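Local coordinates for acyl-ACP thioesterase (Bacteroides thetaiotaomicron, PDB 2ESS), which probably hydrolyses the thioester of fatty acyl-[acyl carrier protein], releasing free fatty acids during lipid biosynthesis, at residues Val81-Glu86 and Thr93-Ala98; Met2-Lys7 and Tyr138-Pro143; Val61-Ala66 and Val113-Asn118; Arg201-Tyr206 and Arg242-Phe247. All coordinates share one frame; numbering follows the deposited sequence.

Contact 1 (Val81-Glu86 and Thr93-Ala98); sequences VQTWVE and TDRNFA
Thr83 and Arg95 meet on the helix-facing side of a beta hairpin, formed by strands 78-88 and 92-100 in the N-terminal hotdog domain. Segments 81-86 and 93-98 run antiparallel at 150°; Gln82 with Ala98 and Trp84 with Asn96 are hydrogen-bonded pairs, and Glu86 N donates to Asp94 O. Arg95 can be followed outward. Its CB lies 4.0 Å from Trp84 O, and CG and CD pass close to Thr83 OG1. The chain then bends at chi3 (-66°), which places NE on the side where it donates to a bound pentanediol, probably from the crystallisation liquor. At the tip, NH1 donates to Thr83 OG1 at 2.9 Å, while NH2 lies near Val85 CG2, which sits over one face of the guanidinium, and bonds to His42 of helix 28-45. Thr83 OG1, anti to its own backbone N, in turn donates to Asn96 O at 3.0 Å. That carbonyl also accepts from Trp84 N, the two donors arriving from opposite faces of its plane.

On the other side of the sheet, the indole of Trp84 lies over Asn96, whose CB sits 3.4 Å above the ring plane, toward the rim. Glu86 reaches past Asn96 to a salt bridge with Arg111. A water in the indole plane accepts from Trp84 NE1 at 3.2 Å and from Asn96 ND2 at 2.8 Å.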
loop_
_atom_site.group_PDB
_atom_site.type_symbol
_atom_site.label_atom_id
_atom_site.label_comp_id
_atom_site.label_asym_id
_atom_site.label_seq_id
_atom_site.Cartn_x
_atom_site.Cartn_y
_atom_site.Cartn_z
ATOM N N VAL A 81 9.542 14.570 -0.793
ATOM C CA VAL A 81 8.928 14.946 -2.043
ATOM C C VAL A 81 8.654 16.447 -1.996
ATOM O O VAL A 81 8.101 16.976 -1.010
ATOM C CB VAL A 81 7.628 14.166 -2.250
ATOM C CG1 VAL A 81 6.876 14.656 -3.513
ATOM C CG2 VAL A 81 7.895 12.664 -2.269
ATOM N N GLN A 82 9.038 17.135 -3.059
ATOM C CA GLN A 82 8.657 18.532 -3.269
ATOM C C GLN A 82 7.689 18.544 -4.447
ATOM O O GLN A 82 7.844 17.778 -5.390
ATOM C CB GLN A 82 9.867 19.403 -3.582
ATOM C CG GLN A 82 10.696 19.768 -2.375
ATOM C CD GLN A 82 12.008 20.375 -2.750
ATOM O OE1 GLN A 82 12.421 20.328 -3.898
ATOM N NE2 GLN A 82 12.671 20.950 -1.784
ATOM N N THR A 83 6.713 19.437 -4.390
ATOM C CA THR A 83 5.735 19.571 -5.451
ATOM C C THR A 83 5.297 21.027 -5.585
ATOM O O THR A 83 5.313 21.804 -4.620
ATOM C CB THR A 83 4.526 18.638 -5.193
ATOM O OG1 THR A 83 3.670 18.691 -6.327
ATOM C CG2 THR A 83 3.789 19.009 -3.890
ATOM N N TRP A 84 4.905 21.381 -6.799
ATOM C CA TRP A 84 4.543 22.731 -7.132
ATOM C C TRP A 84 3.767 22.694 -8.443
ATOM O O TRP A 84 3.870 21.733 -9.215
ATOM C CB TRP A 84 5.806 23.614 -7.279
ATOM C CG TRP A 84 6.711 23.197 -8.377
ATOM C CD1 TRP A 84 6.693 23.632 -9.669
ATOM C CD2 TRP A 84 7.763 22.235 -8.290
ATOM N NE1 TRP A 84 7.663 22.992 -10.392
ATOM C CE2 TRP A 84 8.338 22.130 -9.562
ATOM C CE3 TRP A 84 8.264 21.439 -7.251
ATOM C CZ2 TRP A 84 9.404 21.289 -9.825
ATOM C CZ3 TRP A 84 9.309 20.603 -7.509
ATOM C CH2 TRP A 84 9.873 20.529 -8.791
ATOM N N VAL A 85 2.989 23.739 -8.659
ATOM C CA VAL A 85 2.263 23.974 -9.891
ATOM C C VAL A 85 3.133 24.698 -10.871
ATOM O O VAL A 85 3.611 25.781 -10.588
ATOM C CB VAL A 85 0.970 24.804 -9.633
ATOM C CG1 VAL A 85 0.214 25.120 -10.945
ATOM C CG2 VAL A 85 0.055 24.056 -8.678
ATOM N N GLU A 86 3.348 24.090 -12.040
ATOM C CA GLU A 86 4.155 24.706 -13.091
ATOM C C GLU A 86 3.328 25.573 -14.020
ATOM O O GLU A 86 3.745 26.667 -14.380
ATOM C CB GLU A 86 4.889 23.643 -13.904
ATOM C CG GLU A 86 5.652 24.234 -15.044
ATOM C CD GLU A 86 6.404 23.184 -15.836
ATOM O OE1 GLU A 86 5.742 22.243 -16.355
ATOM O OE2 GLU A 86 7.642 23.329 -15.939
ATOM N N THR A 93 -3.912 21.416 -15.757
ATOM C CA THR A 93 -2.885 21.929 -14.865
ATOM C C THR A 93 -1.729 20.957 -14.817
ATOM O O THR A 93 -1.953 19.753 -14.717
ATOM C CB THR A 93 -3.440 22.138 -13.448
ATOM O OG1 THR A 93 -4.408 23.174 -13.526
ATOM C CG2 THR A 93 -2.357 22.555 -12.472
ATOM N N ASP A 94 -0.521 21.494 -14.946
ATOM C CA ASP A 94 0.713 20.710 -14.865
ATOM C C ASP A 94 1.298 20.893 -13.461
ATOM O O ASP A 94 1.642 21.998 -13.070
ATOM C CB ASP A 94 1.707 21.159 -15.934
ATOM C CG ASP A 94 1.211 20.888 -17.359
ATOM O OD1 ASP A 94 0.257 20.080 -17.574
ATOM O OD2 ASP A 94 1.764 21.533 -18.271
ATOM N N ARG A 95 1.371 19.804 -12.716
ATOM C CA ARG A 95 1.964 19.761 -11.404
ATOM C C ARG A 95 3.228 18.891 -11.456
ATOM O O ARG A 95 3.191 17.752 -11.937
ATOM C CB ARG A 95 1.025 19.148 -10.398
ATOM C CG ARG A 95 1.756 18.810 -9.098
ATOM C CD ARG A 95 0.877 18.406 -7.980
ATOM N NE ARG A 95 -0.033 19.425 -7.441
ATOM C CZ ARG A 95 0.282 20.400 -6.609
ATOM N NH1 ARG A 95 1.537 20.666 -6.293
ATOM N NH2 ARG A 95 -0.680 21.196 -6.162
ATOM N N ASN A 96 4.332 19.436 -10.951
ATOM C CA ASN A 96 5.645 18.776 -11.016
ATOM C C ASN A 96 6.118 18.423 -9.648
ATOM O O ASN A 96 5.563 18.905 -8.624
ATOM C CB ASN A 96 6.642 19.652 -11.754
ATOM C CG ASN A 96 6.270 19.823 -13.219
ATOM O OD1 ASN A 96 5.404 19.110 -13.753
ATOM N ND2 ASN A 96 6.877 20.790 -13.852
ATOM N N PHE A 97 7.090 17.528 -9.632
ATOM C CA PHE A 97 7.620 16.933 -8.394
ATOM C C PHE A 97 9.136 16.741 -8.491
ATOM O O PHE A 97 9.695 16.536 -9.586
ATOM C CB PHE A 97 7.029 15.547 -8.107
ATOM C CG PHE A 97 5.557 15.498 -8.075
ATOM C CD1 PHE A 97 4.842 15.284 -9.240
ATOM C CD2 PHE A 97 4.870 15.617 -6.866
ATOM C CE1 PHE A 97 3.459 15.208 -9.204
ATOM C CE2 PHE A 97 3.511 15.551 -6.828
ATOM C CZ PHE A 97 2.795 15.363 -7.998
ATOM N N ALA A 98 9.789 16.824 -7.336
ATOM C CA ALA A 98 11.182 16.396 -7.187
ATOM C C ALA A 98 11.207 15.391 -6.025
ATOM O O ALA A 98 10.447 15.493 -5.060
ATOM C CB ALA A 98 12.093 17.584 -6.916
HETATM O O HOH W 1 8.872 22.606 -13.318
#

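Contact 2 (Met2-Lys7 and Tyr138-Pro143); sequences MSEENK and YICDEP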
loop_
_atom_site.group_PDB
_atom_site.type_symbol
_atom_site.label_atom_id
_atom_site.label_comp_id
_atom_site.label_asym_id
_atom_site.label_seq_id
_atom_site.Cartn_x
_atom_site.Cartn_y
_atom_site.Cartn_z
HETATM N N MSE A 2 5.042 36.559 -2.358
HETATM C CA MSE A 2 5.503 35.174 -2.050
HETATM C C MSE A 2 6.621 34.718 -3.003
HETATM O O MSE A 2 6.482 34.818 -4.230
HETATM C CB MSE A 2 4.314 34.227 -2.142
HETATM C CG MSE A 2 4.559 32.870 -1.567
HETATM SE SE MSE A 2 2.997 31.750 -1.835
HETATM C CE MSE A 2 1.635 32.844 -0.816
ATOM N N SER A 3 7.735 34.233 -2.442
ATOM C CA SER A 3 8.907 33.828 -3.241
ATOM C C SER A 3 8.620 32.535 -3.981
ATOM O O SER A 3 7.660 31.825 -3.644
ATOM C CB SER A 3 10.166 33.663 -2.358
ATOM O OG SER A 3 10.332 32.326 -1.869
ATOM N N GLU A 4 9.456 32.216 -4.968
ATOM C CA GLU A 4 9.293 30.958 -5.725
ATOM C C GLU A 4 9.442 29.721 -4.831
ATOM O O GLU A 4 8.616 28.799 -4.895
ATOM C CB GLU A 4 10.261 30.892 -6.917
ATOM C CG GLU A 4 10.007 31.974 -7.954
ATOM C CD GLU A 4 8.593 31.913 -8.467
ATOM O OE1 GLU A 4 8.251 30.861 -9.042
ATOM O OE2 GLU A 4 7.822 32.884 -8.255
ATOM N N GLU A 5 10.478 29.713 -3.990
ATOM C CA GLU A 5 10.635 28.670 -2.968
ATOM C C GLU A 5 9.371 28.486 -2.110
ATOM O O GLU A 5 9.042 27.366 -1.734
ATOM C CB GLU A 5 11.829 28.992 -2.063
ATOM N N ASN A 6 8.687 29.587 -1.792
ATOM C CA ASN A 6 7.481 29.568 -0.926
ATOM C C ASN A 6 6.226 28.873 -1.518
ATOM O O ASN A 6 5.310 28.512 -0.792
ATOM C CB ASN A 6 7.094 31.004 -0.531
ATOM C CG ASN A 6 8.033 31.621 0.495
ATOM O OD1 ASN A 6 8.643 30.926 1.316
ATOM N ND2 ASN A 6 8.134 32.945 0.463
ATOM N N LYS A 7 6.200 28.702 -2.832
ATOM C CA LYS A 7 5.103 28.026 -3.528
ATOM C C LYS A 7 5.272 26.512 -3.583
ATOM O O LYS A 7 4.393 25.821 -4.056
ATOM C CB LYS A 7 5.019 28.549 -4.954
ATOM C CG LYS A 7 4.785 30.041 -5.030
ATOM C CD LYS A 7 5.150 30.591 -6.371
ATOM C CE LYS A 7 4.732 32.048 -6.497
ATOM N NZ LYS A 7 4.882 32.517 -7.900
ATOM N N TYR A 138 0.037 30.345 -7.186
ATOM C CA TYR A 138 1.059 29.376 -6.816
ATOM C C TYR A 138 1.862 28.825 -8.013
ATOM O O TYR A 138 2.712 27.937 -7.843
ATOM C CB TYR A 138 0.427 28.246 -6.010
ATOM C CG TYR A 138 -0.041 28.724 -4.646
ATOM C CD1 TYR A 138 0.855 28.831 -3.575
ATOM C CD2 TYR A 138 -1.361 29.085 -4.443
ATOM C CE1 TYR A 138 0.416 29.280 -2.331
ATOM C CE2 TYR A 138 -1.798 29.555 -3.246
ATOM C CZ TYR A 138 -0.920 29.640 -2.183
ATOM O OH TYR A 138 -1.402 30.079 -0.976
ATOM N N ILE A 139 1.634 29.382 -9.202
ATOM C CA ILE A 139 2.445 29.023 -10.373
ATOM C C ILE A 139 3.921 29.341 -10.087
ATOM O O ILE A 139 4.260 30.436 -9.666
ATOM C CB ILE A 139 1.958 29.723 -11.662
ATOM C CG1 ILE A 139 0.621 29.119 -12.100
ATOM C CG2 ILE A 139 3.007 29.568 -12.777
ATOM C CD1 ILE A 139 -0.245 30.022 -12.902
ATOM N N CYS A 140 4.787 28.363 -10.319
ATOM C CA CYS A 140 6.105 28.361 -9.788
ATOM C C CYS A 140 7.057 27.876 -10.880
ATOM O O CYS A 140 6.762 26.902 -11.603
ATOM C CB CYS A 140 6.106 27.413 -8.576
ATOM S SG CYS A 140 7.697 26.991 -7.872
ATOM N N ASP A 141 8.212 28.532 -10.948
ATOM C CA ASP A 141 9.223 28.293 -11.981
ATOM C C ASP A 141 10.319 27.286 -11.580
ATOM O O ASP A 141 11.338 27.190 -12.248
ATOM C CB ASP A 141 9.872 29.640 -12.394
ATOM C CG ASP A 141 10.771 30.255 -11.296
ATOM O OD1 ASP A 141 10.879 29.707 -10.162
ATOM O OD2 ASP A 141 11.381 31.312 -11.573
ATOM N N GLU A 142 10.134 26.541 -10.502
ATOM C CA GLU A 142 11.117 25.533 -10.086
ATOM C C GLU A 142 11.427 24.538 -11.233
ATOM O O GLU A 142 10.525 24.071 -11.911
ATOM C CB GLU A 142 10.563 24.799 -8.866
ATOM C CG GLU A 142 11.452 23.734 -8.254
ATOM C CD GLU A 142 12.701 24.317 -7.597
ATOM O OE1 GLU A 142 13.627 23.521 -7.348
ATOM O OE2 GLU A 142 12.753 25.546 -7.334
ATOM N N PRO A 143 12.711 24.219 -11.460
ATOM C CA PRO A 143 12.978 23.328 -12.603
ATOM C C PRO A 143 12.589 21.866 -12.393
ATOM O O PRO A 143 12.632 21.330 -11.265
ATOM C CB PRO A 143 14.492 23.432 -12.800
ATOM C CG PRO A 143 15.015 24.370 -11.747
ATOM C CD PRO A 143 13.944 24.604 -10.754
HETATM O O HOH W 2 6.634 32.098 -10.890
HETATM O O HOH W 3 2.974 25.697 -6.558
#
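A short N-terminal 3-10 turn, residues 5-7, and the loop 138-143 meet in a surface contact held mainly by Glu4 and Lys7. Lys7 extends from CB to NZ past Tyr138 and Ile139, and its ammonium donates to Ile139 O at 2.8 Å, nearly in line with the carbonyl. The same nitrogen forms a salt bridge with Glu4 OE2, met on the syn side at 3.0 Å. Glu4 bends at chi2 (-57°), which sets CD beside Asp141; from there OE1 accepts from Asp141 N at 3.0 Å and from a water that also donates to Ile139 O. Asp141 OD1 lies only 3.1 Å from Glu4 OE1, with the carboxylate planes 73° apart; this repulsion is probably eased by the lysine on the other oxygen of Glu4. Nearer its backbone, Lys7 packs CB on Cys140 CB, and a second water bridges Lys7 O and Tyr138 O. The contact lies beside the hairpin of strands 78-88 and 92-100: the backbone of Cys140 hydrogen-bonds to that of Val85, its side chain packs on Trp84, and Lys7 O accepts from His42 of helix 28-45.

Contact 3 (Val61-Ala66 and Val113-Asn118); sequences VLSRLA and VWAMIN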
loop_
_atom_site.group_PDB
_atom_site.type_symbol
_atom_site.label_atom_id
_atom_site.label_comp_id
_atom_site.label_asym_id
_atom_site.label_seq_id
_atom_site.Cartn_x
_atom_site.Cartn_y
_atom_site.Cartn_z
ATOM N N VAL A 61 -9.162 15.563 -12.375
ATOM C CA VAL A 61 -8.892 14.189 -12.798
ATOM C C VAL A 61 -7.478 14.091 -13.339
ATOM O O VAL A 61 -7.051 14.911 -14.112
ATOM C CB VAL A 61 -9.915 13.654 -13.840
ATOM C CG1 VAL A 61 -11.266 13.419 -13.180
ATOM C CG2 VAL A 61 -10.058 14.592 -15.020
ATOM N N LEU A 62 -6.768 13.057 -12.898
ATOM C CA LEU A 62 -5.404 12.796 -13.308
ATOM C C LEU A 62 -5.442 12.170 -14.684
ATOM O O LEU A 62 -6.052 11.109 -14.874
ATOM C CB LEU A 62 -4.713 11.824 -12.343
ATOM C CG LEU A 62 -3.264 11.410 -12.661
ATOM C CD1 LEU A 62 -2.327 12.642 -12.706
ATOM C CD2 LEU A 62 -2.797 10.384 -11.606
ATOM N N SER A 63 -4.724 12.796 -15.611
ATOM C CA SER A 63 -4.679 12.368 -17.009
ATOM C C SER A 63 -3.367 11.648 -17.334
ATOM O O SER A 63 -3.372 10.610 -17.964
ATOM C CB SER A 63 -4.849 13.578 -17.939
ATOM O OG SER A 63 -6.025 14.288 -17.627
ATOM N N ARG A 64 -2.256 12.235 -16.932
ATOM C CA ARG A 64 -0.922 11.722 -17.260
ATOM C C ARG A 64 0.030 11.852 -16.051
ATOM O O ARG A 64 -0.041 12.797 -15.283
ATOM C CB ARG A 64 -0.310 12.464 -18.429
ATOM C CG ARG A 64 -1.054 12.456 -19.718
ATOM C CD ARG A 64 -0.136 12.883 -20.914
ATOM N NE ARG A 64 -0.895 12.921 -22.182
ATOM C CZ ARG A 64 -1.255 11.836 -22.857
ATOM N NH1 ARG A 64 -0.902 10.614 -22.444
ATOM N NH2 ARG A 64 -1.967 11.964 -23.956
ATOM N N LEU A 65 0.927 10.888 -15.919
ATOM C CA LEU A 65 1.975 10.884 -14.886
ATOM C C LEU A 65 3.265 10.354 -15.501
ATOM O O LEU A 65 3.236 9.277 -16.105
ATOM C CB LEU A 65 1.551 10.006 -13.719
ATOM C CG LEU A 65 2.492 9.853 -12.533
ATOM C CD1 LEU A 65 2.815 11.235 -11.849
ATOM C CD2 LEU A 65 1.929 8.855 -11.568
ATOM N N ALA A 66 4.379 11.108 -15.395
ATOM C CA ALA A 66 5.713 10.589 -15.791
ATOM C C ALA A 66 6.632 10.777 -14.596
ATOM O O ALA A 66 6.644 11.844 -13.990
ATOM C CB ALA A 66 6.291 11.292 -17.020
ATOM N N VAL A 113 -0.335 15.694 -15.136
ATOM C CA VAL A 113 -1.229 16.547 -15.941
ATOM C C VAL A 113 -2.639 16.201 -15.478
ATOM O O VAL A 113 -3.017 15.031 -15.413
ATOM C CB VAL A 113 -1.075 16.325 -17.465
ATOM C CG1 VAL A 113 -2.118 17.190 -18.278
ATOM C CG2 VAL A 113 0.408 16.540 -17.920
ATOM N N TRP A 114 -3.362 17.225 -15.074
ATOM C CA TRP A 114 -4.683 17.071 -14.437
ATOM C C TRP A 114 -5.704 17.848 -15.234
ATOM O O TRP A 114 -5.465 19.008 -15.564
ATOM C CB TRP A 114 -4.657 17.639 -13.004
ATOM C CG TRP A 114 -3.668 16.965 -12.119
ATOM C CD1 TRP A 114 -2.318 17.152 -12.094
ATOM C CD2 TRP A 114 -3.956 15.985 -11.143
ATOM N NE1 TRP A 114 -1.764 16.331 -11.181
ATOM C CE2 TRP A 114 -2.745 15.612 -10.564
ATOM C CE3 TRP A 114 -5.141 15.404 -10.671
ATOM C CZ2 TRP A 114 -2.666 14.678 -9.531
ATOM C CZ3 TRP A 114 -5.057 14.459 -9.672
ATOM C CH2 TRP A 114 -3.834 14.108 -9.118
ATOM N N ALA A 115 -6.868 17.253 -15.497
ATOM C CA ALA A 115 -7.959 17.994 -16.124
ATOM C C ALA A 115 -8.911 18.486 -15.021
ATOM O O ALA A 115 -8.999 17.895 -13.979
ATOM C CB ALA A 115 -8.738 17.128 -17.130
HETATM N N MSE A 116 -9.597 19.585 -15.269
HETATM C CA MSE A 116 -10.736 19.990 -14.426
HETATM C C MSE A 116 -12.035 19.761 -15.185
HETATM O O MSE A 116 -12.177 20.245 -16.285
HETATM C CB MSE A 116 -10.655 21.438 -14.031
HETATM C CG MSE A 116 -11.935 21.873 -13.355
HETATM SE SE MSE A 116 -11.776 23.522 -12.413
HETATM C CE MSE A 116 -9.866 24.313 -13.341
ATOM N N ILE A 117 -12.962 19.016 -14.612
ATOM C CA ILE A 117 -14.213 18.715 -15.310
ATOM C C ILE A 117 -15.412 19.127 -14.473
ATOM O O ILE A 117 -15.378 19.054 -13.229
ATOM C CB ILE A 117 -14.341 17.205 -15.698
ATOM C CG1 ILE A 117 -14.515 16.312 -14.485
ATOM C CG2 ILE A 117 -13.108 16.718 -16.487
ATOM C CD1 ILE A 117 -15.230 15.031 -14.813
ATOM N N ASN A 118 -16.459 19.561 -15.168
ATOM C CA ASN A 118 -17.745 19.818 -14.555
ATOM C C ASN A 118 -18.376 18.498 -14.146
ATOM O O ASN A 118 -18.407 17.542 -14.926
ATOM C CB ASN A 118 -18.634 20.585 -15.529
ATOM C CG ASN A 118 -19.956 20.958 -14.919
ATOM O OD1 ASN A 118 -20.804 20.114 -14.727
ATOM N ND2 ASN A 118 -20.125 22.215 -14.602
#
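Leu62 CD1 rests over one face of the Trp114 indole, 3.9 Å from the centre of its six-membered ring, in a CH-pi contact. CG of the leucine stands anti to the backbone N (chi1 178°), on the way to the ring; Leu62 CB itself lies 3.8 Å from Trp114 CZ3. On the other side of the sheet, Arg64 CB meets Val113 CB. The backbone sets these partners. Val61 and Ala115 exchange a pair of hydrogen bonds, and Val113 N donates to Arg64 O. Between them, Ser63 and Arg64 both face Val113: a classic beta bulge in which Val113 O accepts from Ser63 N at 2.8 Å and from Arg64 N at 3.3 Å. Farther out, Trp114 NE1 is bonded to Ser112 OG and the indole packs on Trp60 and Arg95. Leu62 touches Tyr206 of strand 199-206, and its side chain lies about 8 Å from a calcium ion, while that of Val61 is about 7 Å from the side chain of the calcium ligand His175. The cross-strand side-chain contacts are thus largely apolar, and the polar cohesion rests on backbone bonds, one carbonyl serving two N-H groups to absorb the extra residue.

Contact 4 (Arg201-Tyr206 and Arg242-Phe247); sequences RFEMAY and RSKVIF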
loop_
_atom_site.group_PDB
_atom_site.type_symbol
_atom_site.label_atom_id
_atom_site.label_comp_id
_atom_site.label_asym_id
_atom_site.label_seq_id
_atom_site.Cartn_x
_atom_site.Cartn_y
_atom_site.Cartn_z
ATOM N N ARG A 201 12.512 5.307 -16.311
ATOM C CA ARG A 201 11.364 6.157 -16.630
ATOM C C ARG A 201 10.107 5.338 -16.707
ATOM O O ARG A 201 10.108 4.244 -17.256
ATOM C CB ARG A 201 11.578 6.917 -17.929
ATOM C CG ARG A 201 10.419 7.919 -18.189
ATOM C CD ARG A 201 10.795 8.947 -19.096
ATOM N NE ARG A 201 9.617 9.709 -19.507
ATOM C CZ ARG A 201 9.401 10.999 -19.281
ATOM N NH1 ARG A 201 10.270 11.738 -18.567
ATOM N NH2 ARG A 201 8.286 11.547 -19.780
ATOM N N PHE A 202 9.029 5.886 -16.148
ATOM C CA PHE A 202 7.756 5.228 -16.070
ATOM C C PHE A 202 6.648 6.250 -16.329
ATOM O O PHE A 202 6.593 7.311 -15.689
ATOM C CB PHE A 202 7.597 4.551 -14.708
ATOM C CG PHE A 202 6.277 3.861 -14.539
ATOM C CD1 PHE A 202 6.046 2.632 -15.123
ATOM C CD2 PHE A 202 5.260 4.469 -13.817
ATOM C CE1 PHE A 202 4.820 2.018 -15.001
ATOM C CE2 PHE A 202 4.070 3.872 -13.691
ATOM C CZ PHE A 202 3.846 2.631 -14.280
ATOM N N GLU A 203 5.778 5.943 -17.283
ATOM C CA GLU A 203 4.666 6.826 -17.597
ATOM C C GLU A 203 3.328 6.102 -17.575
ATOM O O GLU A 203 3.250 4.951 -17.912
ATOM C CB GLU A 203 4.852 7.438 -18.971
ATOM C CG GLU A 203 6.180 8.077 -19.233
ATOM C CD GLU A 203 6.345 8.564 -20.671
ATOM O OE1 GLU A 203 5.352 8.610 -21.429
ATOM O OE2 GLU A 203 7.498 8.867 -21.048
HETATM N N MSE A 204 2.305 6.791 -17.120
HETATM C CA MSE A 204 0.928 6.311 -17.087
HETATM C C MSE A 204 0.086 7.336 -17.824
HETATM O O MSE A 204 0.300 8.572 -17.677
HETATM C CB MSE A 204 0.411 6.265 -15.667
HETATM C CG MSE A 204 1.067 5.204 -14.821
HETATM SE SE MSE A 204 0.573 3.390 -15.557
HETATM C CE MSE A 204 -1.418 3.429 -15.754
ATOM N N ALA A 205 -0.852 6.821 -18.617
ATOM C CA ALA A 205 -1.938 7.626 -19.199
ATOM C C ALA A 205 -3.260 7.001 -18.784
ATOM O O ALA A 205 -3.504 5.830 -19.038
ATOM C CB ALA A 205 -1.832 7.663 -20.725
ATOM N N TYR A 206 -4.132 7.792 -18.186
ATOM C CA TYR A 206 -5.367 7.249 -17.591
ATOM C C TYR A 206 -6.458 7.637 -18.540
ATOM O O TYR A 206 -6.765 8.818 -18.713
ATOM C CB TYR A 206 -5.604 7.811 -16.183
ATOM C CG TYR A 206 -4.577 7.314 -15.206
ATOM C CD1 TYR A 206 -4.675 6.015 -14.675
ATOM C CD2 TYR A 206 -3.492 8.088 -14.849
ATOM C CE1 TYR A 206 -3.710 5.509 -13.812
ATOM C CE2 TYR A 206 -2.531 7.583 -13.965
ATOM C CZ TYR A 206 -2.657 6.317 -13.446
ATOM O OH TYR A 206 -1.694 5.837 -12.587
ATOM N N ARG A 242 -2.737 3.384 -20.587
ATOM C CA ARG A 242 -1.530 3.055 -21.313
ATOM C C ARG A 242 -0.364 3.450 -20.427
ATOM O O ARG A 242 -0.506 4.318 -19.521
ATOM C CB ARG A 242 -1.464 3.774 -22.677
ATOM C CG ARG A 242 -2.477 3.240 -23.666
ATOM C CD ARG A 242 -2.398 3.866 -25.064
ATOM N NE ARG A 242 -3.153 5.079 -25.010
ATOM C CZ ARG A 242 -4.374 5.252 -25.489
ATOM N NH1 ARG A 242 -5.029 4.304 -26.153
ATOM N NH2 ARG A 242 -4.925 6.429 -25.301
ATOM N N SER A 243 0.776 2.809 -20.696
ATOM C CA SER A 243 1.971 2.972 -19.912
ATOM C C SER A 243 3.201 2.807 -20.772
ATOM O O SER A 243 3.193 2.111 -21.795
ATOM C CB SER A 243 1.972 1.969 -18.746
ATOM O OG SER A 243 3.156 2.046 -17.973
ATOM N N LYS A 244 4.251 3.504 -20.362
ATOM C CA LYS A 244 5.560 3.343 -20.933
ATOM C C LYS A 244 6.545 3.076 -19.787
ATOM O O LYS A 244 6.526 3.746 -18.750
ATOM C CB LYS A 244 5.921 4.573 -21.729
ATOM C CG LYS A 244 7.197 4.474 -22.511
ATOM C CD LYS A 244 7.536 5.801 -23.185
ATOM C CE LYS A 244 6.497 6.190 -24.208
ATOM N NZ LYS A 244 6.993 7.237 -25.129
ATOM N N VAL A 245 7.369 2.056 -19.975
ATOM C CA VAL A 245 8.330 1.598 -18.965
ATOM C C VAL A 245 9.668 1.529 -19.661
ATOM O O VAL A 245 9.823 0.829 -20.683
ATOM C CB VAL A 245 7.962 0.226 -18.389
ATOM C CG1 VAL A 245 8.757 -0.031 -17.129
ATOM C CG2 VAL A 245 6.488 0.106 -18.061
ATOM N N ILE A 246 10.619 2.308 -19.165
ATOM C CA ILE A 246 11.991 2.257 -19.676
ATOM C C ILE A 246 12.923 1.742 -18.564
ATOM O O ILE A 246 13.023 2.334 -17.490
ATOM C CB ILE A 246 12.444 3.630 -20.239
ATOM C CG1 ILE A 246 11.496 4.045 -21.405
ATOM C CG2 ILE A 246 13.886 3.560 -20.735
ATOM C CD1 ILE A 246 11.736 5.403 -21.950
ATOM N N PHE A 247 13.567 0.625 -18.832
ATOM C CA PHE A 247 14.548 0.046 -17.927
ATOM C C PHE A 247 15.942 0.489 -18.323
ATOM O O PHE A 247 16.170 0.855 -19.472
ATOM C CB PHE A 247 14.526 -1.474 -17.987
ATOM C CG PHE A 247 13.343 -2.091 -17.326
ATOM C CD1 PHE A 247 12.148 -2.235 -17.998
ATOM C CD2 PHE A 247 13.436 -2.568 -16.019
ATOM C CE1 PHE A 247 11.062 -2.833 -17.378
ATOM C CE2 PHE A 247 12.354 -3.175 -15.403
ATOM C CZ PHE A 247 11.162 -3.295 -16.072
HETATM O O HOH W 4 9.166 8.477 -23.315
#
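Glu203 and Lys244 lie side by side on one side of an almost exactly antiparallel strand pair (178°), pointing the same way, with Glu203 OE2 3.7 Å from Lys244 CD. Their charged ends stop short of a salt bridge, and a water joins them, donating to Glu203 OE2 and accepting from Lys244 NZ at 3.1 Å. The main partner of that carboxylate is Arg201, two residues back on the same strand. Its NE, 2.8 Å away, reaches OE2 on the anti side, and NH2 meets the same oxygen from above the carboxylate plane, though OE2 lies in the guanidinium plane. Arg201 NH1 makes a second salt bridge, to Glu68, and NH2 also bonds to Glu147 O.

Across the strands, Arg201 with Ile246, Glu203 with Lys244 and Ala205 with Arg242 are hydrogen-bonded pairs, each N-H meeting the opposite C=O. Glu203 O takes two donors, Lys244 N at 3.0 Å and Ser243 OG at 2.9 Å. With OG anti to its backbone N (chi1 177°), the serine hydroxyl also comes near Phe202 CE1. The Phe202 ring has Val245 CG2 at its edge and packs on Ile182 and Leu186. An antiparallel sheet curved around a helix, here 178-186, is the arrangement of the hotdog fold, consistent with the C-terminal domain's family.

Overall arrangement
From the N terminus, contact 2 opens first and closes last of the three in the N-terminal half, its long loop enclosing contacts 3 and 1. Within it, contact 3 joins strand 58-69 to strand 106-118, and the hairpin of contact 1 falls between them in sequence; none of these loops cross. Contact 4 follows separately in the C-terminal domain. Contacts 1 and 2 touch where strand 78-88 meets the loop 138-143. Backbone bonds run from Thr93 N to Trp114 O between contacts 1 and 3, and from Met204 N to Leu65 O between contacts 3 and 4. Through these, contacts 1, 3 and 4 share one antiparallel sheet spanning both hotdog domains, while contact 2 fastens the N-terminal tail beside it.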